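Local coordinates for CELL division control protein 6 (Pyrobaculum aerophilum, PDB 1FNN) that probably regulates the initiation of DNA replication as an ATP-binding AAA+ protein of the Cdc6/Cdc18 family, held here with ADP and magnesium, at residues A[17-22]-A[61-66]; A[55-60]-A[165-170]; A[129-134]-A[140-145]; A[199-204]-A[238-243]. All blocks are in the same frame, centred on the assembly; numbering follows the deposited sequence.

Contact 1 of 4, residues A[17-22]-A[61-66]. With ADP (adenosine-5'-diphosphate), chain D.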
# COMPACT_ATOMS: atom_id res chain seq x y z
N LYS A 17 -12.44 -8.92 -6.42
CA LYS A 17 -12.53 -10.09 -7.28
C LYS A 17 -11.19 -10.40 -7.91
O LYS A 17 -10.90 -11.55 -8.24
CB LYS A 17 -13.56 -9.86 -8.40
CG LYS A 17 -13.76 -11.06 -9.31
CD LYS A 17 -15.09 -10.93 -10.05
CE LYS A 17 -15.24 -11.96 -11.16
NZ LYS A 17 -16.27 -11.53 -12.16
N ARG A 18 -10.53 -9.35 -8.43
CA ARG A 18 -9.22 -9.59 -9.01
C ARG A 18 -8.17 -8.74 -8.30
O ARG A 18 -8.42 -7.75 -7.59
CB ARG A 18 -9.29 -9.44 -10.53
CG ARG A 18 -10.04 -8.19 -10.95
CD ARG A 18 -11.18 -8.54 -11.90
NE ARG A 18 -12.38 -7.77 -11.57
CZ ARG A 18 -12.61 -6.51 -11.92
NH1 ARG A 18 -11.72 -5.84 -12.65
NH2 ARG A 18 -13.74 -5.94 -11.55
N LEU A 19 -6.96 -9.25 -8.39
CA LEU A 19 -5.73 -8.69 -7.87
C LEU A 19 -4.77 -8.49 -9.05
O LEU A 19 -3.74 -9.15 -9.19
CB LEU A 19 -5.11 -9.59 -6.80
CG LEU A 19 -5.85 -9.82 -5.48
CD1 LEU A 19 -5.02 -10.67 -4.52
CD2 LEU A 19 -6.29 -8.54 -4.78
N PRO A 20 -4.98 -7.39 -9.79
CA PRO A 20 -4.13 -7.10 -10.94
C PRO A 20 -2.75 -6.86 -10.43
O PRO A 20 -2.55 -6.23 -9.38
CB PRO A 20 -4.79 -5.89 -11.61
CG PRO A 20 -5.61 -5.25 -10.52
CD PRO A 20 -6.12 -6.46 -9.72
N HIS A 21 -1.74 -7.34 -11.14
CA HIS A 21 -0.33 -7.16 -10.82
C HIS A 21 0.12 -8.06 -9.69
O HIS A 21 1.29 -7.98 -9.30
CB HIS A 21 0.03 -5.67 -10.63
CG HIS A 21 -0.42 -4.91 -11.87
ND1 HIS A 21 0.15 -5.04 -13.12
CD2 HIS A 21 -1.43 -4.01 -11.99
CE1 HIS A 21 -0.49 -4.24 -13.95
NE2 HIS A 21 -1.47 -3.59 -13.30
N ARG A 22 -0.74 -8.96 -9.18
CA ARG A 22 -0.28 -9.89 -8.13
C ARG A 22 -0.49 -11.33 -8.57
O ARG A 22 -0.45 -12.27 -7.76
CB ARG A 22 -1.01 -9.66 -6.80
CG ARG A 22 -0.62 -8.34 -6.10
CD ARG A 22 0.83 -8.45 -5.71
NE ARG A 22 1.59 -7.37 -5.16
CZ ARG A 22 2.52 -6.68 -5.83
NH1 ARG A 22 2.78 -6.99 -7.09
NH2 ARG A 22 3.15 -5.71 -5.21
N LEU A 61 -2.67 -13.24 0.26
CA LEU A 61 -2.88 -14.41 1.12
C LEU A 61 -4.37 -14.70 1.38
O LEU A 61 -4.85 -15.83 1.35
CB LEU A 61 -2.27 -14.04 2.46
CG LEU A 61 -0.91 -14.56 2.86
CD1 LEU A 61 -0.57 -13.84 4.17
CD2 LEU A 61 -0.96 -16.08 2.93
N ARG A 62 -5.19 -13.65 1.58
CA ARG A 62 -6.61 -13.82 1.79
C ARG A 62 -7.25 -14.38 0.54
O ARG A 62 -8.18 -15.20 0.59
CB ARG A 62 -7.32 -12.53 2.27
CG ARG A 62 -6.85 -12.25 3.72
CD ARG A 62 -7.90 -11.41 4.41
NE ARG A 62 -7.71 -11.17 5.80
CZ ARG A 62 -7.82 -11.87 6.91
NH1 ARG A 62 -8.18 -13.15 6.98
NH2 ARG A 62 -7.54 -11.27 8.07
N LYS A 63 -6.78 -13.94 -0.63
CA LYS A 63 -7.32 -14.41 -1.88
C LYS A 63 -6.96 -15.90 -2.08
O LYS A 63 -7.79 -16.67 -2.60
CB LYS A 63 -6.79 -13.61 -3.06
CG LYS A 63 -7.10 -14.22 -4.42
CD LYS A 63 -8.58 -14.08 -4.77
CE LYS A 63 -9.19 -12.72 -4.64
NZ LYS A 63 -10.64 -12.67 -5.06
N LEU A 64 -5.72 -16.22 -1.73
CA LEU A 64 -5.36 -17.66 -1.81
C LEU A 64 -6.35 -18.49 -0.98
O LEU A 64 -6.83 -19.53 -1.43
CB LEU A 64 -3.95 -17.85 -1.30
CG LEU A 64 -3.17 -19.16 -1.46
CD1 LEU A 64 -3.45 -20.12 -0.33
CD2 LEU A 64 -3.37 -19.81 -2.82
N TRP A 65 -6.55 -18.13 0.27
CA TRP A 65 -7.51 -18.86 1.13
C TRP A 65 -8.89 -18.95 0.51
O TRP A 65 -9.60 -19.98 0.54
CB TRP A 65 -7.62 -18.23 2.53
CG TRP A 65 -8.64 -19.01 3.35
CD1 TRP A 65 -9.86 -18.57 3.78
CD2 TRP A 65 -8.50 -20.36 3.79
NE1 TRP A 65 -10.47 -19.58 4.48
CE2 TRP A 65 -9.69 -20.69 4.51
CE3 TRP A 65 -7.50 -21.32 3.66
CZ2 TRP A 65 -9.88 -21.94 5.08
CZ3 TRP A 65 -7.70 -22.58 4.24
CH2 TRP A 65 -8.89 -22.87 4.94
N GLU A 66 -9.38 -17.83 -0.05
CA GLU A 66 -10.68 -17.75 -0.66
C GLU A 66 -10.77 -18.81 -1.78
O GLU A 66 -11.81 -19.49 -1.84
CB GLU A 66 -10.94 -16.36 -1.23
CG GLU A 66 -12.29 -16.08 -1.86
CD GLU A 66 -12.17 -14.65 -2.43
OE1 GLU A 66 -12.09 -13.67 -1.68
OE2 GLU A 66 -12.17 -14.59 -3.65
PB ADP D . -0.14 -5.20 2.80
O1B ADP D . -0.35 -6.35 3.78
O2B ADP D . 0.86 -5.46 1.82
O3B ADP D . 0.25 -4.12 3.71
PA ADP D . -2.77 -5.04 1.73
O1A ADP D . -2.92 -6.47 1.40
O2A ADP D . -3.54 -4.69 2.93
O3A ADP D . -1.28 -4.69 1.90
O5' ADP D . -3.33 -4.08 0.54
C5' ADP D . -3.55 -2.72 0.90
C4' ADP D . -4.89 -2.32 0.25
O4' ADP D . -4.75 -2.43 -1.15
C3' ADP D . -6.07 -3.21 0.61
O3' ADP D . -7.25 -2.43 0.58
C2' ADP D . -5.97 -4.22 -0.48
O2' ADP D . -7.20 -4.90 -0.72
C1' ADP D . -5.64 -3.33 -1.68
N9 ADP D . -4.90 -4.09 -2.61
C8 ADP D . -3.56 -4.36 -2.53
N7 ADP D . -3.04 -4.87 -3.61
C5 ADP D . -4.13 -4.93 -4.47
C6 ADP D . -4.26 -5.39 -5.78
N6 ADP D . -3.23 -5.91 -6.44
N1 ADP D . -5.47 -5.35 -6.35
C2 ADP D . -6.48 -4.87 -5.66
N3 ADP D . -6.51 -4.40 -4.42
C4 ADP D . -5.27 -4.46 -3.87
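Leu19 and Lys63 lie side by side and point opposite ways, the leucine reaching from the loop ahead of helix 23-38 and the lysine from helix 57-68. The two branches of the leucine divide the work. CD1 rests on the aliphatic root of the lysine, with Leu19 CD1 3.7 Å from Lys63 CB, whereas CD2 serves the nucleotide, Leu19 CD2 lying 3.6 Å from ADP N1. Lys63 leaves its helix with CG anti to the backbone N (chi1 169°) and then bends twice, at chi2 and chi3, a curl that brings the ammonium to Glu66, three residues on. There Lys63 NZ forms a salt bridge of 2.8 Å with Glu66 OE2, on the syn side of the carboxylate and 29° out of its plane. From the loop it also meets Pro16 O and, in a weak bond of 3.4 Å from Lys63 NZ, Lys17 O. Beyond Leu19 the chain makes a type II turn that presents Pro20 O to ADP N6 at 3.0 Å. One lysine thus joins loop and helix with both halves of its character, carbon against leucine and charge against carbonyl and carboxylate, while a main-chain acceptor reads the amino group that distinguishes adenine.

Contact 2 of 4, residues A[55-60]-A[165-170]. With MG (magnesium ion), chain C; ADP (adenosine-5'-diphosphate), chain D.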
# COMPACT_ATOMS: atom_id res chain seq x y z
N THR A 55 1.60 -3.23 -0.25
CA THR A 55 1.96 -3.92 -1.50
C THR A 55 1.12 -5.19 -1.68
O THR A 55 1.35 -5.90 -2.66
CB THR A 55 3.45 -4.28 -1.53
OG1 THR A 55 3.90 -4.95 -0.33
CG2 THR A 55 4.28 -2.98 -1.64
N GLY A 56 -0.01 -5.35 -0.97
CA GLY A 56 -0.91 -6.50 -1.25
C GLY A 56 -0.52 -7.83 -0.60
O GLY A 56 -1.00 -8.90 -1.02
N LYS A 57 0.31 -7.84 0.42
CA LYS A 57 0.72 -9.11 1.04
C LYS A 57 -0.51 -9.79 1.69
O LYS A 57 -0.82 -10.92 1.37
CB LYS A 57 1.86 -8.88 2.02
CG LYS A 57 3.11 -8.16 1.43
CD LYS A 57 4.20 -8.00 2.48
CE LYS A 57 3.78 -7.13 3.69
NZ LYS A 57 3.56 -5.73 3.22
N THR A 58 -1.22 -9.09 2.56
CA THR A 58 -2.36 -9.66 3.27
C THR A 58 -3.47 -10.01 2.31
O THR A 58 -4.03 -11.12 2.38
CB THR A 58 -2.93 -8.66 4.32
OG1 THR A 58 -1.88 -8.48 5.28
CG2 THR A 58 -4.18 -9.20 5.02
N VAL A 59 -3.75 -9.09 1.37
CA VAL A 59 -4.85 -9.37 0.45
C VAL A 59 -4.53 -10.58 -0.43
O VAL A 59 -5.46 -11.34 -0.76
CB VAL A 59 -5.29 -8.18 -0.43
CG1 VAL A 59 -4.40 -7.91 -1.63
CG2 VAL A 59 -6.73 -8.43 -0.90
N THR A 60 -3.28 -10.71 -0.84
CA THR A 60 -2.89 -11.85 -1.69
C THR A 60 -3.09 -13.20 -0.98
O THR A 60 -3.66 -14.16 -1.51
CB THR A 60 -1.44 -11.67 -2.18
OG1 THR A 60 -1.48 -10.57 -3.15
CG2 THR A 60 -0.95 -12.93 -2.88
N VAL A 165 5.02 -13.02 7.43
CA VAL A 165 4.98 -11.80 6.65
C VAL A 165 5.82 -10.68 7.26
O VAL A 165 5.79 -10.45 8.45
CB VAL A 165 3.53 -11.31 6.51
CG1 VAL A 165 3.47 -10.05 5.65
CG2 VAL A 165 2.58 -12.34 5.91
N GLY A 166 6.71 -10.08 6.42
CA GLY A 166 7.53 -8.99 6.93
C GLY A 166 7.67 -7.91 5.86
O GLY A 166 7.13 -7.98 4.77
N HIS A 167 8.42 -6.85 6.20
CA HIS A 167 8.65 -5.73 5.31
C HIS A 167 9.87 -5.94 4.41
O HIS A 167 9.83 -5.53 3.26
CB HIS A 167 8.90 -4.42 6.09
CG HIS A 167 7.60 -3.89 6.62
ND1 HIS A 167 7.51 -3.18 7.79
CD2 HIS A 167 6.34 -3.98 6.12
CE1 HIS A 167 6.26 -2.85 8.00
NE2 HIS A 167 5.53 -3.32 7.01
N ASN A 168 10.88 -6.59 4.96
CA ASN A 168 12.13 -6.81 4.25
C ASN A 168 12.81 -8.03 4.85
O ASN A 168 12.28 -8.60 5.82
CB ASN A 168 13.06 -5.59 4.34
CG ASN A 168 13.14 -5.01 5.74
OD1 ASN A 168 12.89 -3.81 5.91
ND2 ASN A 168 13.48 -5.81 6.74
N ASP A 169 14.04 -8.29 4.43
CA ASP A 169 14.79 -9.45 4.89
C ASP A 169 15.17 -9.44 6.35
O ASP A 169 15.52 -10.47 6.94
CB ASP A 169 16.01 -9.63 3.97
CG ASP A 169 15.64 -10.06 2.58
OD1 ASP A 169 15.66 -11.27 2.28
OD2 ASP A 169 15.31 -9.25 1.69
N ALA A 170 15.04 -8.34 7.08
CA ALA A 170 15.36 -8.31 8.51
C ALA A 170 14.48 -9.26 9.31
O ALA A 170 14.93 -9.82 10.33
CB ALA A 170 15.25 -6.91 9.05
MG MG C . -0.84 -6.65 5.57
PB ADP D . -0.14 -5.20 2.80
O1B ADP D . -0.35 -6.35 3.78
O2B ADP D . 0.86 -5.46 1.82
O3B ADP D . 0.25 -4.12 3.71
PA ADP D . -2.77 -5.04 1.73
O1A ADP D . -2.92 -6.47 1.40
O2A ADP D . -3.54 -4.69 2.93
O3A ADP D . -1.28 -4.69 1.90
O5' ADP D . -3.33 -4.08 0.54
C5' ADP D . -3.55 -2.72 0.90
C4' ADP D . -4.89 -2.32 0.25
O4' ADP D . -4.75 -2.43 -1.15
C3' ADP D . -6.07 -3.21 0.61
O3' ADP D . -7.25 -2.43 0.58
C2' ADP D . -5.97 -4.22 -0.48
O2' ADP D . -7.20 -4.90 -0.72
C1' ADP D . -5.64 -3.33 -1.68
N9 ADP D . -4.90 -4.09 -2.61
C8 ADP D . -3.56 -4.36 -2.53
N7 ADP D . -3.04 -4.87 -3.61
C5 ADP D . -4.13 -4.93 -4.47
C6 ADP D . -4.26 -5.39 -5.78
N6 ADP D . -3.23 -5.91 -6.44
N1 ADP D . -5.47 -5.35 -6.35
C2 ADP D . -6.48 -4.87 -5.66
N3 ADP D . -6.51 -4.40 -4.42
C4 ADP D . -5.27 -4.46 -3.87
O HOH W 1 3.37 -4.58 5.69
O HOH W 2 0.86 -7.72 6.00
O HOH W 3 -1.44 -6.73 7.56
O HOH W 4 0.17 -4.78 6.18
O HOH W 5 -2.81 -5.62 5.51
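Lys57 lays its outer methylenes against Val165 and Gly166 at the end of strand 160-166, and the lysine and valine side chains cross obliquely. Lys57 CE sits 3.5 Å from Val165 CG1, a branch held anti to the valine backbone N (chi1 -178°), and 3.6 Å from Gly166 O. The lysine chain runs straight at first and then turns at its last two torsions (chi3 -62°, chi4 -66°), bringing the ammonium to the beta phosphate. Lys57 NZ bonds to ADP O2B at 3.1 Å, to Gly51 O, and to a water 2.7 Å from NZ that also takes a weak bond from His167 NE2. A methionine in its place would probably leave O2B without its cationic partner and Gly51 O without the bond from this side chain. Thr58 OG1, beside the backbone N, binds magnesium at 2.1 Å and hydrogen-bonds to Asp132 OD2. ADP O1B, 1.9 Å from the magnesium, and four waters complete six ligands. Main-chain amides share the load, with Lys57 N 2.8 Å from ADP O2B and Thr58 N and Val59 N on O1B and O1A. At Gly56 a side chain would run into the adenine N7. Behind it, Thr60 OG1 and Thr60 N grip Gly56 O from opposite faces. This is the P-loop arrangement: the start of helix 57-68, one lysine and a metal converge on the phosphates, and together they are likely to offset much of their negative charge.

Contact 3 of 4, residues A[129-134]-A[140-145]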
# COMPACT_ATOMS: atom_id res chain seq x y z
N LEU A 129 -1.23 -21.79 9.22
CA LEU A 129 -0.97 -20.72 10.15
C LEU A 129 -0.26 -19.55 9.48
O LEU A 129 0.70 -19.69 8.72
CB LEU A 129 -0.14 -21.29 11.30
CG LEU A 129 0.32 -20.33 12.40
CD1 LEU A 129 -0.87 -19.73 13.17
CD2 LEU A 129 1.29 -21.04 13.35
N VAL A 130 -0.90 -18.38 9.56
CA VAL A 130 -0.30 -17.19 8.98
C VAL A 130 0.13 -16.29 10.15
O VAL A 130 -0.71 -15.89 10.97
CB VAL A 130 -1.31 -16.43 8.08
CG1 VAL A 130 -0.67 -15.13 7.61
CG2 VAL A 130 -1.74 -17.29 6.88
N LEU A 131 1.41 -15.94 10.17
CA LEU A 131 1.82 -14.90 11.13
C LEU A 131 2.06 -13.60 10.38
O LEU A 131 3.17 -13.38 9.86
CB LEU A 131 3.09 -15.38 11.86
CG LEU A 131 2.95 -16.73 12.56
CD1 LEU A 131 4.28 -17.15 13.19
CD2 LEU A 131 1.85 -16.72 13.62
N ASP A 132 1.01 -12.79 10.24
CA ASP A 132 1.07 -11.55 9.49
C ASP A 132 1.79 -10.47 10.30
O ASP A 132 1.86 -10.56 11.52
CB ASP A 132 -0.33 -11.03 9.12
CG ASP A 132 -0.33 -10.28 7.80
OD1 ASP A 132 0.77 -9.87 7.33
OD2 ASP A 132 -1.41 -10.09 7.21
N ASP A 133 2.44 -9.57 9.61
CA ASP A 133 3.29 -8.55 10.24
C ASP A 133 4.09 -9.10 11.39
O ASP A 133 4.09 -8.56 12.50
CB ASP A 133 2.47 -7.35 10.75
CG ASP A 133 1.73 -6.76 9.55
OD1 ASP A 133 2.34 -6.71 8.46
OD2 ASP A 133 0.57 -6.38 9.79
N ALA A 134 4.86 -10.13 11.08
CA ALA A 134 5.66 -10.88 12.02
C ALA A 134 6.92 -10.21 12.52
O ALA A 134 7.44 -10.65 13.55
CB ALA A 134 5.99 -12.24 11.38
N ASP A 140 12.53 -15.11 18.99
CA ASP A 140 12.36 -16.38 19.67
C ASP A 140 10.95 -16.96 19.53
O ASP A 140 10.77 -18.17 19.45
CB ASP A 140 12.77 -16.25 21.14
CG ASP A 140 11.67 -15.91 22.12
OD1 ASP A 140 10.55 -15.52 21.72
OD2 ASP A 140 11.90 -16.01 23.35
N ILE A 141 9.94 -16.11 19.49
CA ILE A 141 8.58 -16.53 19.23
C ILE A 141 8.46 -17.04 17.80
O ILE A 141 7.90 -18.12 17.55
CB ILE A 141 7.60 -15.35 19.43
CG1 ILE A 141 7.64 -14.96 20.91
CG2 ILE A 141 6.20 -15.70 18.97
CD1 ILE A 141 6.71 -13.83 21.27
N LEU A 142 8.96 -16.22 16.87
CA LEU A 142 8.95 -16.63 15.46
C LEU A 142 9.62 -17.98 15.29
O LEU A 142 9.07 -18.85 14.60
CB LEU A 142 9.61 -15.57 14.59
CG LEU A 142 8.92 -15.03 13.35
CD1 LEU A 142 9.93 -14.44 12.37
CD2 LEU A 142 8.08 -16.06 12.62
N SER A 143 10.82 -18.18 15.88
CA SER A 143 11.47 -19.49 15.80
C SER A 143 10.64 -20.62 16.39
O SER A 143 10.60 -21.74 15.86
CB SER A 143 12.85 -19.45 16.49
OG SER A 143 13.54 -18.38 15.84
N THR A 144 10.09 -20.42 17.59
CA THR A 144 9.20 -21.45 18.13
C THR A 144 8.20 -21.90 17.07
O THR A 144 8.12 -23.10 16.81
CB THR A 144 8.46 -20.94 19.37
OG1 THR A 144 9.47 -20.69 20.36
CG2 THR A 144 7.46 -21.97 19.89
N PHE A 145 7.45 -20.98 16.44
CA PHE A 145 6.43 -21.44 15.48
C PHE A 145 7.01 -22.00 14.22
O PHE A 145 6.56 -23.05 13.73
CB PHE A 145 5.43 -20.30 15.20
CG PHE A 145 4.58 -20.10 16.44
CD1 PHE A 145 4.79 -19.05 17.29
CD2 PHE A 145 3.57 -21.01 16.73
CE1 PHE A 145 4.02 -18.88 18.42
CE2 PHE A 145 2.80 -20.85 17.86
CZ PHE A 145 3.02 -19.78 18.71
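Leu131 CD1 fills the angle between two side chains of helix 139-148, 3.9 Å from Phe145 CB and 4.0 Å from Leu142 CD2. Leu131 and Leu142 overlap flank to flank, head to tail, whereas Leu131 meets Phe145 at about a right angle. Leu129, two residues earlier on the same side of the strand, extends CG anti to its backbone N (chi1 178°) and brings CD2 to 4.1 Å from Phe145 CD2, so both leucines bear obliquely on one ring. Ile90 and Ile94 of helix 87-97 also pack against that phenylalanine, extending the apolar cluster. The packing eases past the end of the strand, where Ala134 approaches the helix less closely. On the outer side of the helix the chemistry turns polar: exposed Asp140 forms a salt bridge with Arg109, and Thr144 OG1 folds back onto Asp140 O at 3.0 Å. Strand and helix segments run nearly antiparallel, 164° apart, with axes 11.2 Å from each other. This is the first half of a right-handed beta-alpha-beta crossover to strand 160-166, as in P-loop NTPase cores, with Asp132, which hydrogen-bonds to the magnesium ligand Thr58, at the strand's end, consistent with a Walker B aspartate.

Contact 4 of 4, residues A[199-204]-A[238-243]. With ADP (adenosine-5'-diphosphate), chain D.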
# COMPACT_ATOMS: atom_id res chain seq x y z
N PHE A 199 -3.03 2.85 -10.79
CA PHE A 199 -4.17 3.21 -11.60
C PHE A 199 -5.08 1.95 -11.81
O PHE A 199 -6.30 2.15 -11.74
CB PHE A 199 -3.74 3.74 -12.96
CG PHE A 199 -4.87 4.00 -13.90
CD1 PHE A 199 -5.55 5.20 -13.87
CD2 PHE A 199 -5.27 3.04 -14.82
CE1 PHE A 199 -6.60 5.46 -14.72
CE2 PHE A 199 -6.32 3.29 -15.68
CZ PHE A 199 -6.99 4.49 -15.65
N ASP A 200 -4.49 0.84 -12.20
CA ASP A 200 -5.39 -0.32 -12.50
C ASP A 200 -6.17 -0.75 -11.26
O ASP A 200 -7.31 -1.16 -11.32
CB ASP A 200 -4.58 -1.47 -13.06
CG ASP A 200 -3.90 -1.21 -14.39
OD1 ASP A 200 -4.42 -0.44 -15.21
OD2 ASP A 200 -2.83 -1.81 -14.58
N ILE A 201 -5.52 -0.78 -10.10
CA ILE A 201 -6.18 -1.08 -8.84
C ILE A 201 -7.32 -0.10 -8.58
O ILE A 201 -8.45 -0.48 -8.23
CB ILE A 201 -5.18 -1.05 -7.71
CG1 ILE A 201 -4.17 -2.19 -7.95
CG2 ILE A 201 -5.85 -1.15 -6.32
CD1 ILE A 201 -3.00 -2.18 -6.96
N LEU A 202 -7.00 1.21 -8.67
CA LEU A 202 -8.04 2.20 -8.44
C LEU A 202 -9.17 2.14 -9.44
O LEU A 202 -10.33 2.36 -9.06
CB LEU A 202 -7.46 3.63 -8.46
CG LEU A 202 -6.44 3.98 -7.39
CD1 LEU A 202 -6.01 5.46 -7.50
CD2 LEU A 202 -7.03 3.80 -6.00
N LEU A 203 -8.93 1.81 -10.71
CA LEU A 203 -10.04 1.77 -11.65
C LEU A 203 -11.02 0.65 -11.23
O LEU A 203 -12.25 0.76 -11.39
CB LEU A 203 -9.45 1.53 -13.05
CG LEU A 203 -10.48 1.50 -14.17
CD1 LEU A 203 -11.31 2.78 -14.19
CD2 LEU A 203 -9.82 1.25 -15.53
N ASP A 204 -10.46 -0.49 -10.82
CA ASP A 204 -11.30 -1.59 -10.29
C ASP A 204 -12.16 -1.10 -9.15
O ASP A 204 -13.39 -1.38 -9.09
CB ASP A 204 -10.40 -2.78 -9.90
CG ASP A 204 -10.10 -3.73 -11.02
OD1 ASP A 204 -9.37 -4.72 -10.82
OD2 ASP A 204 -10.57 -3.53 -12.16
N GLY A 238 4.28 3.58 -3.64
CA GLY A 238 3.80 2.32 -4.15
C GLY A 238 2.75 1.66 -3.24
O GLY A 238 2.64 0.44 -3.27
N ASP A 239 2.23 2.39 -2.28
CA ASP A 239 1.28 1.88 -1.29
C ASP A 239 -0.16 1.94 -1.77
O ASP A 239 -0.76 3.01 -1.94
CB ASP A 239 1.47 2.70 -0.01
CG ASP A 239 0.62 2.25 1.16
OD1 ASP A 239 -0.48 1.69 0.93
OD2 ASP A 239 1.05 2.46 2.30
N ALA A 240 -0.78 0.78 -2.06
CA ALA A 240 -2.14 0.74 -2.57
C ALA A 240 -3.17 1.11 -1.52
O ALA A 240 -4.25 1.62 -1.84
CB ALA A 240 -2.46 -0.64 -3.13
N ARG A 241 -2.86 0.89 -0.26
CA ARG A 241 -3.81 1.29 0.79
C ARG A 241 -4.04 2.79 0.70
O ARG A 241 -5.13 3.38 0.87
CB ARG A 241 -3.25 0.88 2.15
CG ARG A 241 -4.29 1.09 3.25
CD ARG A 241 -3.73 1.09 4.65
NE ARG A 241 -2.79 2.16 4.92
CZ ARG A 241 -2.94 3.47 4.96
NH1 ARG A 241 -4.08 4.12 4.74
NH2 ARG A 241 -1.86 4.19 5.24
N LEU A 242 -2.90 3.51 0.71
CA LEU A 242 -2.94 4.98 0.65
C LEU A 242 -3.68 5.43 -0.58
O LEU A 242 -4.47 6.37 -0.47
CB LEU A 242 -1.47 5.47 0.59
CG LEU A 242 -1.26 6.97 0.47
CD1 LEU A 242 -1.85 7.67 1.68
CD2 LEU A 242 0.26 7.25 0.31
N ALA A 243 -3.42 4.85 -1.76
CA ALA A 243 -4.09 5.28 -2.97
C ALA A 243 -5.59 5.08 -2.85
O ALA A 243 -6.38 5.97 -3.20
CB ALA A 243 -3.53 4.61 -4.22
PB ADP D . -0.14 -5.20 2.80
O1B ADP D . -0.35 -6.35 3.78
O2B ADP D . 0.86 -5.46 1.82
O3B ADP D . 0.25 -4.12 3.71
PA ADP D . -2.77 -5.04 1.73
O1A ADP D . -2.92 -6.47 1.40
O2A ADP D . -3.54 -4.69 2.93
O3A ADP D . -1.28 -4.69 1.90
O5' ADP D . -3.33 -4.08 0.54
C5' ADP D . -3.55 -2.72 0.90
C4' ADP D . -4.89 -2.32 0.25
O4' ADP D . -4.75 -2.43 -1.15
C3' ADP D . -6.07 -3.21 0.61
O3' ADP D . -7.25 -2.43 0.58
C2' ADP D . -5.97 -4.22 -0.48
O2' ADP D . -7.20 -4.90 -0.72
C1' ADP D . -5.64 -3.33 -1.68
N9 ADP D . -4.90 -4.09 -2.61
C8 ADP D . -3.56 -4.36 -2.53
N7 ADP D . -3.04 -4.87 -3.61
C5 ADP D . -4.13 -4.93 -4.47
C6 ADP D . -4.26 -5.39 -5.78
N6 ADP D . -3.23 -5.91 -6.44
N1 ADP D . -5.47 -5.35 -6.35
C2 ADP D . -6.48 -4.87 -5.66
N3 ADP D . -6.51 -4.40 -4.42
C4 ADP D . -5.27 -4.46 -3.87
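Ala240 and Ala243, one turn apart, are the small residues that receive Ile201 and Leu202 of helix 195-209. The second segment enters at Gly238, whose positive phi (90°) suits a residue without a side chain, and whose main chain bonds to Tyr193 and Thr227. Asp239 then caps helix 240-256. Its OD1 takes Leu242 N at 3.0 Å in a nearly straight bond (167°) from above the carboxylate plane, with a weaker one from Arg241 N, while OD2 forms a salt bridge with Arg52. Next, Ala240 touches both protein and nucleotide: CB is 4.2 Å from Ile201 CD1 and 3.5 Å from ADP O4'. Ile201 lies over the adenine face opposite Leu19. With CG1 beside the backbone N (chi1 -64°), its two branches spread across the purine, Ile201 CD1 standing 3.6 Å above ADP C6 and Ile201 CG2 3.8 Å from ADP N3. An alanine here is likely to open a gap over the base and let the adenine shift on that face. Arg241 follows, its CB 3.8 Å from ADP C5'. Ala243 closes the segment against Leu202, whose CD2 lies 3.6 Å from Ala243 O and 4.0 Å from Ala243 CB. Around this pair the lid helices converge: Ile223 and Thr227 of helix 217-227 pack on Leu202 and Ala243, Ile244 and Leu247 extend the apolar seam along helix 240-256, and Asp204 joins helix 195-209 to Arg18 of the N-terminal loop.

Overall arrangement
The four contacts illustrate how an AAA+ module builds a nucleotide site from a loop, a P-loop helix, a sheet and a lid. All are largely buried, although contact 1 has an exposed rim at Lys17. Contacts 1 and 2 share helix 57-68, the first using its later turns and the second its phosphate-binding start. Contacts 2 and 3 reach neighbouring strands of one parallel sheet, meeting where Val165 O bonds to Ala134 N. Contact 4 belongs to the lid, some 29 Å from contact 3 between centres, and joins contact 1 through the His21-Asp200 hydrogen bond. Chemistry follows place: apolar in the sheet core of contact 3, charged at the phosphates, and mixed where contacts 1 and 4 enclose the adenine.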